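Local coordinates for alginate lyase (Bacteroides ovatus, PDB 3NNB), which probably cleaves the polysaccharide alginate by beta-elimination, at residues A232-T237 with D241-T246; R367-P370 with R374-L377. One frame throughout, in Å; residues are numbered along the deposited sequence.

Interaction 1. Residues A232-T237 with D241-T246; sequences AYALYT and DLAMKT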
ATOM      1  N   ALA A 232      -4.950 -10.132  -0.163  1.00  9.09           N
ATOM      2  CA  ALA A 232      -4.402  -9.976  -1.498  1.00  8.55           C
ATOM      3  C   ALA A 232      -3.373 -11.079  -1.820  1.00  7.71           C
ATOM      4  O   ALA A 232      -3.360 -11.606  -2.949  1.00  7.29           O
ATOM      5  CB  ALA A 232      -3.717  -8.612  -1.620  1.00  7.93           C
ATOM      6  N   TYR A 233      -2.492 -11.404  -0.867  1.00  6.46           N
ATOM      7  CA  TYR A 233      -1.421 -12.391  -1.136  1.00  8.76           C
ATOM      8  C   TYR A 233      -2.033 -13.790  -1.217  1.00  8.87           C
ATOM      9  O   TYR A 233      -1.612 -14.600  -2.045  1.00  9.24           O
ATOM     10  CB  TYR A 233      -0.292 -12.323  -0.118  1.00  8.27           C
ATOM     11  CG  TYR A 233       0.269 -10.922   0.028  1.00  8.05           C
ATOM     12  CD1 TYR A 233       0.129  -9.994  -0.959  1.00  7.66           C
ATOM     13  CD2 TYR A 233       0.904 -10.516   1.210  1.00  6.47           C
ATOM     14  CE1 TYR A 233       0.603  -8.667  -0.787  1.00  6.23           C
ATOM     15  CE2 TYR A 233       1.401  -9.268   1.366  1.00  6.14           C
ATOM     16  CZ  TYR A 233       1.227  -8.313   0.386  1.00  7.70           C
ATOM     17  OH  TYR A 233       1.641  -7.009   0.588  1.00 10.08           O
ATOM     18  N   ALA A 234      -3.063 -14.037  -0.407  1.00  8.38           N
ATOM     19  CA  ALA A 234      -3.794 -15.308  -0.488  1.00  9.60           C
ATOM     20  C   ALA A 234      -4.390 -15.480  -1.886  1.00  9.81           C
ATOM     21  O   ALA A 234      -4.267 -16.551  -2.492  1.00 11.42           O
ATOM     22  CB  ALA A 234      -4.908 -15.376   0.620  1.00  9.94           C
ATOM     23  N   LEU A 235      -5.019 -14.428  -2.425  1.00 10.56           N
ATOM     24  CA  LEU A 235      -5.660 -14.529  -3.745  1.00  8.70           C
ATOM     25  C   LEU A 235      -4.600 -14.745  -4.812  1.00 11.33           C
ATOM     26  O   LEU A 235      -4.793 -15.587  -5.699  1.00 12.70           O
ATOM     27  CB  LEU A 235      -6.490 -13.287  -4.095  1.00 10.71           C
ATOM     28  CG  LEU A 235      -7.792 -13.201  -3.311  1.00 13.70           C
ATOM     29  CD1 LEU A 235      -8.432 -11.811  -3.460  1.00 10.16           C
ATOM     30  CD2 LEU A 235      -8.769 -14.285  -3.841  1.00 12.60           C
ATOM     31  N   TYR A 236      -3.474 -14.033  -4.725  1.00 10.27           N
ATOM     32  CA  TYR A 236      -2.436 -14.164  -5.755  1.00  9.37           C
ATOM     33  C   TYR A 236      -1.859 -15.598  -5.820  1.00 11.89           C
ATOM     34  O   TYR A 236      -1.504 -16.079  -6.890  1.00 13.60           O
ATOM     35  CB  TYR A 236      -1.298 -13.167  -5.526  1.00  8.77           C
ATOM     36  CG  TYR A 236      -0.256 -13.169  -6.608  1.00  8.74           C
ATOM     37  CD1 TYR A 236      -0.602 -12.888  -7.939  1.00 11.40           C
ATOM     38  CD2 TYR A 236       1.069 -13.451  -6.324  1.00 10.71           C
ATOM     39  CE1 TYR A 236       0.362 -12.899  -8.963  1.00 11.33           C
ATOM     40  CE2 TYR A 236       2.015 -13.517  -7.351  1.00 13.05           C
ATOM     41  CZ  TYR A 236       1.660 -13.211  -8.650  1.00  9.31           C
ATOM     42  OH  TYR A 236       2.604 -13.195  -9.698  1.00 16.11           O
ATOM     43  N   THR A 237      -1.774 -16.242  -4.678  1.00 12.29           N
ATOM     44  CA  THR A 237      -1.222 -17.593  -4.552  1.00 12.96           C
ATOM     45  C   THR A 237      -2.282 -18.708  -4.679  1.00 17.77           C
ATOM     46  O   THR A 237      -1.968 -19.850  -4.476  1.00 16.94           O
ATOM     47  CB  THR A 237      -0.465 -17.748  -3.231  1.00 12.65           C
ATOM     48  OG1 THR A 237      -1.354 -17.579  -2.106  1.00 13.88           O
ATOM     49  CG2 THR A 237       0.664 -16.727  -3.127  1.00 11.69           C
ATOM     50  N   ASP A 241      -9.853 -19.593  -0.239  1.00 19.04           N
ATOM     51  CA  ASP A 241     -10.530 -19.839   1.023  1.00 21.31           C
ATOM     52  C   ASP A 241      -9.994 -18.962   2.132  1.00 20.44           C
ATOM     53  O   ASP A 241     -10.774 -18.436   2.916  1.00 15.84           O
ATOM     54  CB  ASP A 241     -10.470 -21.320   1.446  1.00 25.65           C
ATOM     55  CG  ASP A 241     -11.339 -22.234   0.570  1.00 25.57           C
ATOM     56  OD1 ASP A 241     -12.166 -21.767  -0.257  1.00 30.42           O
ATOM     57  OD2 ASP A 241     -11.167 -23.458   0.712  1.00 32.07           O
ATOM     58  N   LEU A 242      -8.666 -18.801   2.219  1.00 17.47           N
ATOM     59  CA  LEU A 242      -8.079 -17.938   3.233  1.00 14.42           C
ATOM     60  C   LEU A 242      -8.511 -16.487   3.002  1.00 11.54           C
ATOM     61  O   LEU A 242      -8.773 -15.766   3.959  1.00 13.34           O
ATOM     62  CB  LEU A 242      -6.539 -18.001   3.212  1.00 12.81           C
ATOM     63  CG  LEU A 242      -5.759 -17.121   4.203  1.00 12.54           C
ATOM     64  CD1 LEU A 242      -6.150 -17.275   5.687  1.00 14.26           C
ATOM     65  CD2 LEU A 242      -4.214 -17.410   4.062  1.00 13.16           C
ATOM     66  N   ALA A 243      -8.547 -16.055   1.746  1.00 11.32           N
ATOM     67  CA  ALA A 243      -9.011 -14.708   1.402  1.00 10.71           C
ATOM     68  C   ALA A 243     -10.456 -14.516   1.837  1.00 12.76           C
ATOM     69  O   ALA A 243     -10.782 -13.520   2.492  1.00 10.55           O
ATOM     70  CB  ALA A 243      -8.872 -14.431  -0.095  1.00  9.63           C
HETATM   71  N   MSE A 244     -11.320 -15.493   1.511  1.00 13.37           N
HETATM   72  CA  MSE A 244     -12.738 -15.424   1.904  0.60 14.23           C
HETATM   73  C   MSE A 244     -12.919 -15.316   3.428  1.00 13.58           C
HETATM   74  O   MSE A 244     -13.712 -14.482   3.912  1.00 13.14           O
HETATM   75  CB  MSE A 244     -13.498 -16.639   1.325  0.60 15.43           C
HETATM   76  CG  MSE A 244     -14.999 -16.514   1.316  0.60 16.99           C
HETATM   77 SE   MSE A 244     -15.615 -15.208   0.021  0.45 18.58          SE
HETATM   78  CE  MSE A 244     -15.130 -16.104  -1.631  0.60 15.73           C
ATOM     79  N   LYS A 245     -12.192 -16.129   4.173  1.00 12.89           N
ATOM     80  CA  LYS A 245     -12.268 -16.114   5.625  0.50 13.71           C
ATOM     81  C   LYS A 245     -11.877 -14.742   6.184  1.00 13.42           C
ATOM     82  O   LYS A 245     -12.541 -14.209   7.053  1.00 12.08           O
ATOM     83  CB  LYS A 245     -11.373 -17.185   6.229  0.50 16.11           C
ATOM     84  CG  LYS A 245     -11.174 -17.051   7.724  0.50 23.16           C
ATOM     85  CD  LYS A 245     -10.156 -18.065   8.237  0.50 29.59           C
ATOM     86  CE  LYS A 245     -10.266 -18.249   9.744  0.50 32.71           C
ATOM     87  NZ  LYS A 245      -9.864 -17.028  10.505  0.50 32.55           N
ATOM     88  N   THR A 246     -10.769 -14.200   5.681  1.00 12.18           N
ATOM     89  CA  THR A 246     -10.227 -12.934   6.168  1.00 10.96           C
ATOM     90  C   THR A 246     -11.220 -11.806   5.856  1.00 10.62           C
ATOM     91  O   THR A 246     -11.465 -10.923   6.677  1.00  9.52           O
ATOM     92  CB  THR A 246      -8.830 -12.683   5.556  1.00 12.62           C
ATOM     93  OG1 THR A 246      -8.010 -13.824   5.809  1.00 12.24           O
ATOM     94  CG2 THR A 246      -8.164 -11.426   6.174  1.00 10.42           C
TER
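Two consecutive antiparallel helices, 221-236 and 240-258, pack here through small apolar side chains beside the short turn that joins them. This is a helical hairpin of the mainly helical alginate lyase domain. The segment axes approach to 8.1 Å at a crossing angle of -156°, a close spacing consistent with the small alanine methyls at the crossing. Ala234 and Ala243 face each other, with their CA atoms 5.6 Å apart and their CB atoms 4.1 Å apart. The Ala234 methyl also rests on Leu242, whose CB lies 4.0 Å from Ala234 CB. Leu242 CG is anti to its backbone N (chi1 179°), and from there CD2 still touches the same methyl. Leu235 reaches across with its branch point. Its CG lies 3.6 Å from Ala243 CB, and its CD2 follows close behind. Within the second helix, Thr246 OG1 donates to Leu242 O at 2.8 Å. Thr246 N holds the same oxygen from the opposite face of its plane, and the Thr246 side chain also packs on helix 221-236. Helix 189-208 adds Gln207 against Leu242. The contact is therefore held by van der Waals packing and burial of methyl groups.

Interaction 2. Residues R367-P370 with R374-L377; sequences RETP and RIHL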
ATOM      1  N   ARG A 367     -10.577  19.480  -5.383  1.00 15.09           N
ATOM      2  CA  ARG A 367      -9.394  18.833  -5.965  1.00 17.41           C
ATOM      3  C   ARG A 367      -8.719  19.759  -6.997  1.00 19.85           C
ATOM      4  O   ARG A 367      -9.436  20.365  -7.786  1.00 19.58           O
ATOM      5  CB  ARG A 367      -9.955  17.626  -6.720  1.00 20.64           C
ATOM      6  CG  ARG A 367      -9.001  16.665  -7.281  1.00 27.58           C
ATOM      7  CD  ARG A 367      -9.736  15.628  -8.085  1.00 15.20           C
ATOM      8  NE  ARG A 367     -10.545  14.748  -7.250  1.00 18.53           N
ATOM      9  CZ  ARG A 367     -11.825  14.424  -7.507  1.00 20.80           C
ATOM     10  NH1 ARG A 367     -12.438  14.922  -8.597  1.00 14.97           N
ATOM     11  NH2 ARG A 367     -12.500  13.595  -6.672  1.00 16.38           N
ATOM     12  N   GLU A 368      -7.380  19.861  -6.973  1.00 18.78           N
ATOM     13  CA  GLU A 368      -6.622  20.626  -7.978  0.50 21.53           C
ATOM     14  C   GLU A 368      -5.634  19.738  -8.749  1.00 22.12           C
ATOM     15  O   GLU A 368      -4.679  20.221  -9.368  1.00 27.48           O
ATOM     16  CB  GLU A 368      -5.881  21.785  -7.303  0.50 22.70           C
ATOM     17  CG  GLU A 368      -6.824  22.897  -6.859  0.50 28.08           C
ATOM     18  CD  GLU A 368      -6.090  24.056  -6.219  0.50 37.26           C
ATOM     19  OE1 GLU A 368      -5.215  23.810  -5.345  0.50 33.30           O
ATOM     20  OE2 GLU A 368      -6.401  25.209  -6.591  0.50 39.08           O
ATOM     21  N   THR A 369      -5.893  18.443  -8.762  1.00 16.77           N
ATOM     22  CA  THR A 369      -5.004  17.454  -9.370  1.00 15.55           C
ATOM     23  C   THR A 369      -4.805  17.682 -10.873  1.00 13.60           C
ATOM     24  O   THR A 369      -5.738  17.563 -11.633  1.00 15.70           O
ATOM     25  CB  THR A 369      -5.579  16.045  -9.053  1.00 16.63           C
ATOM     26  OG1 THR A 369      -5.797  15.954  -7.639  1.00 16.65           O
ATOM     27  CG2 THR A 369      -4.632  14.897  -9.435  1.00 13.11           C
ATOM     28  N   PRO A 370      -3.554  17.960 -11.307  1.00 11.85           N
ATOM     29  CA  PRO A 370      -3.325  18.129 -12.767  1.00 12.21           C
ATOM     30  C   PRO A 370      -3.740  16.916 -13.588  1.00 11.04           C
ATOM     31  O   PRO A 370      -3.667  15.761 -13.107  1.00 11.88           O
ATOM     32  CB  PRO A 370      -1.813  18.341 -12.855  1.00 11.36           C
ATOM     33  CG  PRO A 370      -1.456  18.940 -11.547  1.00 15.43           C
ATOM     34  CD  PRO A 370      -2.326  18.234 -10.538  1.00 13.93           C
ATOM     35  N   ARG A 374      -1.180  10.230 -12.655  1.00  9.15           N
ATOM     36  CA  ARG A 374      -1.535   8.831 -12.843  1.00 10.43           C
ATOM     37  C   ARG A 374      -2.850   8.430 -12.222  1.00 10.20           C
ATOM     38  O   ARG A 374      -3.517   7.543 -12.728  1.00 10.24           O
ATOM     39  CB  ARG A 374      -0.420   7.948 -12.290  1.00 11.51           C
ATOM     40  CG  ARG A 374      -0.514   6.531 -12.756  1.00 13.68           C
ATOM     41  CD  ARG A 374       0.497   5.646 -12.031  1.00 12.72           C
ATOM     42  NE  ARG A 374       1.856   6.049 -12.366  1.00 12.60           N
ATOM     43  CZ  ARG A 374       2.954   5.408 -11.946  1.00 11.46           C
ATOM     44  NH1 ARG A 374       2.835   4.322 -11.180  1.00 11.50           N
ATOM     45  NH2 ARG A 374       4.135   5.843 -12.323  1.00 13.32           N
ATOM     46  N   ILE A 375      -3.237   9.059 -11.124  1.00  9.90           N
ATOM     47  CA  ILE A 375      -4.421   8.655 -10.397  1.00 10.82           C
ATOM     48  C   ILE A 375      -5.689   8.796 -11.271  1.00 10.41           C
ATOM     49  O   ILE A 375      -6.638   8.056 -11.101  1.00 10.30           O
ATOM     50  CB  ILE A 375      -4.527   9.426  -9.046  1.00 10.26           C
ATOM     51  CG1 ILE A 375      -5.528   8.756  -8.142  1.00 14.14           C
ATOM     52  CG2 ILE A 375      -4.814  10.911  -9.305  1.00 11.79           C
ATOM     53  CD1 ILE A 375      -5.296   9.096  -6.663  1.00 17.54           C
ATOM     54  N   HIS A 376      -5.656   9.681 -12.267  1.00 10.30           N
ATOM     55  CA  HIS A 376      -6.781   9.806 -13.188  1.00  8.07           C
ATOM     56  C   HIS A 376      -7.039   8.535 -14.005  1.00  9.03           C
ATOM     57  O   HIS A 376      -8.171   8.242 -14.437  1.00  9.50           O
ATOM     58  CB  HIS A 376      -6.581  10.984 -14.140  1.00  7.52           C
ATOM     59  CG  HIS A 376      -6.648  12.328 -13.496  1.00 13.24           C
ATOM     60  ND1 HIS A 376      -7.839  12.897 -13.066  1.00 11.38           N
ATOM     61  CD2 HIS A 376      -5.678  13.235 -13.245  1.00 13.40           C
ATOM     62  CE1 HIS A 376      -7.587  14.112 -12.605  1.00 12.36           C
ATOM     63  NE2 HIS A 376      -6.284  14.332 -12.685  1.00 15.06           N
ATOM     64  N   LEU A 377      -5.989   7.756 -14.219  1.00  9.19           N
ATOM     65  CA  LEU A 377      -6.084   6.521 -14.944  1.00 10.13           C
ATOM     66  C   LEU A 377      -6.573   5.348 -14.061  1.00 11.33           C
ATOM     67  O   LEU A 377      -7.299   4.478 -14.520  1.00 12.41           O
ATOM     68  CB  LEU A 377      -4.696   6.147 -15.505  1.00 10.82           C
ATOM     69  CG  LEU A 377      -3.992   7.086 -16.486  1.00  9.17           C
ATOM     70  CD1 LEU A 377      -2.590   6.587 -16.844  1.00  9.45           C
ATOM     71  CD2 LEU A 377      -4.850   7.313 -17.785  1.00  9.52           C
TER
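His376 reaches from the short helix 375-378 to the backbone of Thr369 and Pro370, in the loop that follows helix 359-366. Its CB leaves the helix with CG anti to the carbonyl carbon (chi1 -68°), which carries the ring out toward the loop. Beyond CG, the CD2 corner comes within 3.2 Å of Pro370 O. At the tip, NE2 lies 3.0 Å from Pro370 O and 3.4 Å from Thr369 O. Both are weak hydrogen bonds. The one to Pro370 is short but bent, with an N-H...O angle of 123°, while the one to Thr369 is straighter at 154° but long. The two carbonyl oxygens sit at the ring edge, in its plane, so a single N-H is shared between them. On the other flank of NE2, His376 CE1 is 4.0 Å from Thr369 O.

The Thr369 methyl packs beside this polar tip. CG2 is 3.7 Å from His376 NE2 and 4.0 Å from Ile375 CG2, and the Thr369 and Ile375 side chains cross at about a right angle. The Thr369 hydroxyl is engaged elsewhere, by Glu341 and Trp345 of helix 336-351. Trp345 also meets the His376 ring edge-to-face and makes a cation-pi contact with Arg367. A leucine in place of His376 would probably leave the carbonyls of Thr369 and Pro370 without this N-H and the loop less firmly tied to the helix.

The contact is a side-chain-to-backbone tie across a surface turn, with a small apolar patch beside it. The two weak bonds need only the proton on NE2. Arg367 NE lies 6.7 Å from His376 ND1 and would probably weigh against a charged ring.

Interactions 1 and 2 lie far apart in one chain. Their centres are 31 Å from each other, their nearest atoms about 16 Å, and they do not touch. Residues 232-246 precede residues 367-377 along the chain. The two contacts share no helix. Interaction 1 joins helices 221-236 and 240-258. Interaction 2 joins the loop after helix 359-366 to helix 375-378, close to the C-terminus. Each is a local closure between neighbouring parts of the chain. The first packs two helices of a hairpin through apolar side chains. The second joins a surface loop to a short helix through two weak hydrogen bonds and a methyl contact.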